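Local coordinates for uncharacterized protein (Staphylococcus aureus subsp. aureus, PDB 3H04) that is of unknown function but belongs to the alpha/beta-hydrolase clan and is probably a serine hydrolase of a feruloyl-esterase-like family, at residues M41-A45 / V164-Q168; S105-L111 / D124-R130. All blocks are in the same frame, centred on the assembly; numbering follows the deposited sequence.

Contact 1: residues M41-A45 / V164-Q168; sequences MFGKA and VVQDQ
Gly43 and Asp167 grip each other through two hydrogen bonds that use both backbone polar atoms of the glycine. Gly43 N gives its hydrogen to Asp167 OD1 at 2.8 Å. The bond is fairly straight, with 159° at the hydrogen. The carboxylate oxygen is met on its syn side, though the donor stands 32° out of the carboxylate plane. In return Asp167 N donates to Gly43 O over 3.1 Å. The same carbonyl oxygen also receives a CA-H...O contact from Gln166 CA at 3.2 Å. Asp167 OD1, for its part, lies 3.2 Å from Phe42 CB. Asp167 reaches the glycine because its CG sits anti to the carbonyl carbon and beside its own N (chi1 -60°), which lets side chain and backbone of one residue serve the same partner.

Gly43 has a positive phi in an otherwise extended backbone. This irregular stretch follows strand 30-35 of the alpha/beta-hydrolase sheet and meets the loop between helices 152-156 and 173-182.

Beside the paired bonds, Lys44 and Gln166 lie alongside each other at their roots, CB to CB 3.8 Å, and the lysine chain then extends away. One water accepts from Ala45 N at 2.9 Å and donates to Val165 O, bridging the two backbones. Farther out, Arg172 bonds through NE to Met41 O and through NH1 to Gln168 OE1, and its side chain also touches Asp167. Phe42 packs on Phe173, at the start of helix 173-182.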
loop_
_atom_site.group_PDB
_atom_site.type_symbol
_atom_site.label_atom_id
_atom_site.label_comp_id
_atom_site.label_asym_id
_atom_site.label_seq_id
_atom_site.Cartn_x
_atom_site.Cartn_y
_atom_site.Cartn_z
ATOM N N MET A 41 -6.519 7.795 -0.910
ATOM C CA MET A 41 -7.688 8.684 -0.735
ATOM C C MET A 41 -8.882 8.020 -0.068
ATOM O O MET A 41 -9.778 8.696 0.487
ATOM C CB MET A 41 -8.141 9.236 -2.092
ATOM C CG MET A 41 -7.129 10.023 -2.872
ATOM S SD MET A 41 -7.772 10.833 -4.415
ATOM C CE MET A 41 -6.458 11.975 -4.550
ATOM N N PHE A 42 -8.962 6.693 -0.134
ATOM C CA PHE A 42 -10.004 5.985 0.533
ATOM C C PHE A 42 -9.467 4.647 1.094
ATOM O O PHE A 42 -8.285 4.315 0.973
ATOM C CB PHE A 42 -11.231 5.737 -0.410
ATOM C CG PHE A 42 -10.972 4.746 -1.528
ATOM C CD1 PHE A 42 -11.326 3.420 -1.394
ATOM C CD2 PHE A 42 -10.313 5.158 -2.722
ATOM C CE1 PHE A 42 -11.107 2.510 -2.404
ATOM C CE2 PHE A 42 -10.062 4.250 -3.752
ATOM C CZ PHE A 42 -10.446 2.915 -3.591
ATOM N N GLY A 43 -10.346 3.897 1.734
ATOM C CA GLY A 43 -9.996 2.558 2.199
ATOM C C GLY A 43 -10.005 2.467 3.720
ATOM O O GLY A 43 -10.543 3.366 4.450
ATOM N N LYS A 44 -9.508 1.350 4.199
ATOM C CA LYS A 44 -9.392 1.099 5.647
ATOM C C LYS A 44 -8.343 0.011 5.841
ATOM O O LYS A 44 -8.099 -0.803 4.920
ATOM C CB LYS A 44 -10.724 0.657 6.260
ATOM C CG LYS A 44 -11.262 -0.686 5.759
ATOM C CD LYS A 44 -12.720 -0.960 6.266
ATOM C CE LYS A 44 -13.252 -2.254 5.620
ATOM N NZ LYS A 44 -14.283 -2.846 6.442
ATOM N N ALA A 45 -7.739 0.010 7.031
ATOM C CA ALA A 45 -6.658 -0.902 7.401
ATOM C C ALA A 45 -7.084 -2.368 7.427
ATOM O O ALA A 45 -6.289 -3.250 7.071
ATOM C CB ALA A 45 -6.083 -0.504 8.784
ATOM N N VAL A 164 -9.137 11.858 8.310
ATOM C CA VAL A 164 -9.644 10.571 8.676
ATOM C C VAL A 164 -8.599 9.511 8.328
ATOM O O VAL A 164 -7.748 9.743 7.479
ATOM C CB VAL A 164 -10.991 10.239 7.913
ATOM C CG1 VAL A 164 -12.159 11.099 8.480
ATOM C CG2 VAL A 164 -10.841 10.384 6.410
ATOM N N VAL A 165 -8.662 8.352 8.980
ATOM C CA VAL A 165 -7.807 7.232 8.585
ATOM C C VAL A 165 -8.569 6.121 7.868
ATOM O O VAL A 165 -7.965 5.155 7.450
ATOM C CB VAL A 165 -7.010 6.609 9.761
ATOM C CG1 VAL A 165 -6.215 7.667 10.481
ATOM C CG2 VAL A 165 -7.958 5.890 10.739
ATOM N N GLN A 166 -9.865 6.294 7.696
ATOM C CA GLN A 166 -10.669 5.376 6.950
ATOM C C GLN A 166 -11.906 6.119 6.426
ATOM O O GLN A 166 -12.245 7.212 6.898
ATOM C CB GLN A 166 -11.052 4.161 7.802
ATOM C CG GLN A 166 -11.980 4.515 8.969
ATOM C CD GLN A 166 -12.462 3.292 9.745
ATOM O OE1 GLN A 166 -12.682 2.230 9.189
ATOM N NE2 GLN A 166 -12.630 3.454 11.025
ATOM N N ASP A 167 -12.553 5.538 5.438
ATOM C CA ASP A 167 -13.742 6.158 4.851
ATOM C C ASP A 167 -14.716 6.516 5.948
ATOM O O ASP A 167 -15.037 5.678 6.824
ATOM C CB ASP A 167 -14.474 5.216 3.849
ATOM C CG ASP A 167 -13.626 4.801 2.690
ATOM O OD1 ASP A 167 -12.559 5.395 2.460
ATOM O OD2 ASP A 167 -13.988 3.794 2.042
ATOM N N GLN A 168 -15.181 7.765 5.916
ATOM C CA GLN A 168 -16.246 8.253 6.801
ATOM C C GLN A 168 -17.642 8.160 6.163
ATOM O O GLN A 168 -18.676 8.346 6.833
ATOM C CB GLN A 168 -15.908 9.690 7.297
ATOM C CG GLN A 168 -16.374 10.869 6.449
ATOM C CD GLN A 168 -15.677 10.981 5.118
ATOM O OE1 GLN A 168 -14.678 10.281 4.824
ATOM N NE2 GLN A 168 -16.203 11.882 4.277
HETATM O O HOH W 1 -7.651 2.439 8.600
#

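Contact 2: residues S105-L111 / D124-R130; sequences SGAYLSL and DFYGYSR
Tyr108 of helix 105-116 lies against Tyr128 in the loop that follows strand 121-125. Its CG is anti to the backbone N (chi1 172°), directing the side chain along that loop. CB sits over one face of the Tyr128 ring, 3.8 Å from the centroid and 26° off the normal, a CH-pi contact. CG comes next, 3.4 Å from Tyr128 CE1. The two rings are near parallel, 22° between planes, but are offset so far, 5.0 Å between centroids, that little of one lies above the other. CD1 then passes 3.4 Å from Tyr128 O, which lies at the ring edge in plane; CE1 reaches Ser129 C and Arg130 N, and OH is hydrogen-bonded to Tyr199 O. Buried Tyr128 O has no hydrogen-bond partner in the model; Tyr108 CA makes a CA-H...O contact with it at 3.2 Å.

One turn on, Leu111 CD1 touches Tyr128 O. Ala107 CB packs against Gly127 CA and Asp124 OD1, which also accepts from Gly127 N at 2.9 Å in an Asx motif. The helix and strand belong to a beta-alpha-beta unit, and Gly106 ends a GxSxG sequence, consistent with the nucleophile elbow of alpha/beta hydrolases.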
loop_
_atom_site.group_PDB
_atom_site.type_symbol
_atom_site.label_atom_id
_atom_site.label_comp_id
_atom_site.label_asym_id
_atom_site.label_seq_id
_atom_site.Cartn_x
_atom_site.Cartn_y
_atom_site.Cartn_z
ATOM N N SER A 105 -1.563 1.537 -3.681
ATOM C CA SER A 105 -0.809 2.610 -3.076
ATOM C C SER A 105 -0.166 2.226 -1.739
ATOM O O SER A 105 0.828 2.816 -1.354
ATOM C CB SER A 105 -1.734 3.820 -2.869
ATOM O OG SER A 105 -2.945 3.429 -2.173
ATOM N N GLY A 106 -0.709 1.248 -1.025
ATOM C CA GLY A 106 -0.027 0.722 0.143
ATOM C C GLY A 106 1.305 0.070 -0.154
ATOM O O GLY A 106 2.215 0.071 0.708
ATOM N N ALA A 107 1.426 -0.524 -1.354
ATOM C CA ALA A 107 2.690 -1.133 -1.776
ATOM C C ALA A 107 3.711 -0.051 -2.074
ATOM O O ALA A 107 4.898 -0.201 -1.748
ATOM C CB ALA A 107 2.498 -2.095 -3.003
ATOM N N TYR A 108 3.268 1.075 -2.641
ATOM C CA TYR A 108 4.135 2.266 -2.762
ATOM C C TYR A 108 4.682 2.716 -1.392
ATOM O O TYR A 108 5.913 2.838 -1.220
ATOM C CB TYR A 108 3.339 3.413 -3.406
ATOM C CG TYR A 108 4.011 4.770 -3.425
ATOM C CD1 TYR A 108 5.183 4.993 -4.119
ATOM C CD2 TYR A 108 3.441 5.829 -2.750
ATOM C CE1 TYR A 108 5.754 6.261 -4.179
ATOM C CE2 TYR A 108 3.967 7.070 -2.823
ATOM C CZ TYR A 108 5.154 7.285 -3.509
ATOM O OH TYR A 108 5.671 8.548 -3.560
ATOM N N LEU A 109 3.794 2.884 -0.415
ATOM C CA LEU A 109 4.230 3.225 0.946
ATOM C C LEU A 109 5.167 2.165 1.558
ATOM O O LEU A 109 6.131 2.508 2.254
ATOM C CB LEU A 109 3.054 3.495 1.856
ATOM C CG LEU A 109 2.193 4.692 1.384
ATOM C CD1 LEU A 109 0.821 4.768 2.093
ATOM C CD2 LEU A 109 2.915 6.023 1.429
ATOM N N SER A 110 4.884 0.895 1.289
ATOM C CA SER A 110 5.712 -0.216 1.769
ATOM C C SER A 110 7.121 -0.192 1.162
ATOM O O SER A 110 8.103 -0.488 1.843
ATOM C CB SER A 110 5.074 -1.557 1.469
ATOM O OG SER A 110 3.852 -1.691 2.131
ATOM N N LEU A 111 7.225 0.227 -0.091
ATOM C CA LEU A 111 8.523 0.356 -0.735
ATOM C C LEU A 111 9.296 1.553 -0.220
ATOM O O LEU A 111 10.532 1.458 -0.134
ATOM C CB LEU A 111 8.385 0.416 -2.244
ATOM C CG LEU A 111 8.000 -0.917 -2.928
ATOM C CD1 LEU A 111 7.282 -0.580 -4.261
ATOM C CD2 LEU A 111 9.230 -1.813 -3.147
ATOM N N ASP A 124 4.671 -6.645 -2.622
ATOM C CA ASP A 124 4.144 -5.550 -3.458
ATOM C C ASP A 124 3.064 -6.122 -4.327
ATOM O O ASP A 124 3.351 -6.798 -5.332
ATOM C CB ASP A 124 5.282 -4.972 -4.315
ATOM C CG ASP A 124 4.825 -4.061 -5.458
ATOM O OD1 ASP A 124 3.649 -3.624 -5.533
ATOM O OD2 ASP A 124 5.711 -3.812 -6.339
ATOM N N PHE A 125 1.807 -5.893 -3.920
ATOM C CA PHE A 125 0.667 -6.295 -4.742
ATOM C C PHE A 125 0.220 -5.065 -5.545
ATOM O O PHE A 125 -0.242 -4.073 -4.966
ATOM C CB PHE A 125 -0.491 -6.807 -3.897
ATOM C CG PHE A 125 -0.416 -8.260 -3.508
ATOM C CD1 PHE A 125 0.783 -8.998 -3.520
ATOM C CD2 PHE A 125 -1.579 -8.898 -3.103
ATOM C CE1 PHE A 125 0.806 -10.357 -3.099
ATOM C CE2 PHE A 125 -1.565 -10.196 -2.718
ATOM C CZ PHE A 125 -0.379 -10.948 -2.708
ATOM N N TYR A 126 0.432 -5.113 -6.865
ATOM C CA TYR A 126 -0.027 -4.109 -7.812
ATOM C C TYR A 126 0.190 -2.639 -7.419
ATOM O O TYR A 126 -0.710 -1.790 -7.587
ATOM C CB TYR A 126 -1.461 -4.340 -8.267
ATOM C CG TYR A 126 -2.438 -4.810 -7.207
ATOM C CD1 TYR A 126 -3.079 -3.891 -6.369
ATOM C CD2 TYR A 126 -2.650 -6.158 -6.984
ATOM C CE1 TYR A 126 -3.981 -4.302 -5.341
ATOM C CE2 TYR A 126 -3.568 -6.574 -5.981
ATOM C CZ TYR A 126 -4.226 -5.645 -5.183
ATOM O OH TYR A 126 -5.075 -6.047 -4.185
ATOM N N GLY A 127 1.387 -2.371 -6.915
ATOM C CA GLY A 127 1.825 -1.039 -6.543
ATOM C C GLY A 127 2.865 -0.489 -7.539
ATOM O O GLY A 127 2.947 -0.889 -8.725
ATOM N N TYR A 128 3.633 0.443 -7.021
ATOM C CA TYR A 128 4.517 1.264 -7.808
ATOM C C TYR A 128 5.542 1.875 -6.883
ATOM O O TYR A 128 5.298 1.977 -5.700
ATOM C CB TYR A 128 3.733 2.381 -8.504
ATOM C CG TYR A 128 2.699 3.102 -7.663
ATOM C CD1 TYR A 128 3.012 4.286 -7.010
ATOM C CD2 TYR A 128 1.413 2.573 -7.490
ATOM C CE1 TYR A 128 2.064 4.957 -6.232
ATOM C CE2 TYR A 128 0.425 3.263 -6.720
ATOM C CZ TYR A 128 0.777 4.450 -6.121
ATOM O OH TYR A 128 -0.109 5.118 -5.350
ATOM N N SER A 129 6.663 2.312 -7.446
ATOM C CA SER A 129 7.794 2.884 -6.680
ATOM C C SER A 129 7.979 4.400 -6.904
ATOM O O SER A 129 8.980 5.003 -6.484
ATOM C CB SER A 129 9.071 2.163 -7.117
ATOM O OG SER A 129 9.394 2.425 -8.497
ATOM N N ARG A 130 7.082 4.977 -7.687
ATOM C CA ARG A 130 7.223 6.379 -8.086
ATOM C C ARG A 130 5.838 6.931 -8.415
ATOM O O ARG A 130 4.942 6.169 -8.799
ATOM C CB ARG A 130 8.164 6.482 -9.289
ATOM C CG ARG A 130 7.747 5.501 -10.379
ATOM C CD ARG A 130 8.599 5.499 -11.621
ATOM N NE ARG A 130 8.074 4.516 -12.580
ATOM C CZ ARG A 130 8.645 4.252 -13.754
ATOM N NH1 ARG A 130 9.747 4.877 -14.112
ATOM N NH2 ARG A 130 8.108 3.365 -14.583
#

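In the fold
Contact 2 is a core contact: nine of its ten touching residues are buried, and 427 Å² is buried between helix 105-116 and the end of strand 121-125 with the loop that follows it. Contact 1 is a surface contact of 202 Å² between two loops, with none of its touching residues buried. The chemistry follows: polar backbone bonds, a carboxylate and a bridging water outside; aromatic, CH-pi and apolar contacts inside. The two share no helix or strand. Their centres are about 17 Å apart and their nearest atoms about 6 Å, yet contact 2 is nested within the chain loop contact 1 closes. Phe42 and Ser105 have side chains near the putative Ser104-His248-Asp220 triad, without touching it.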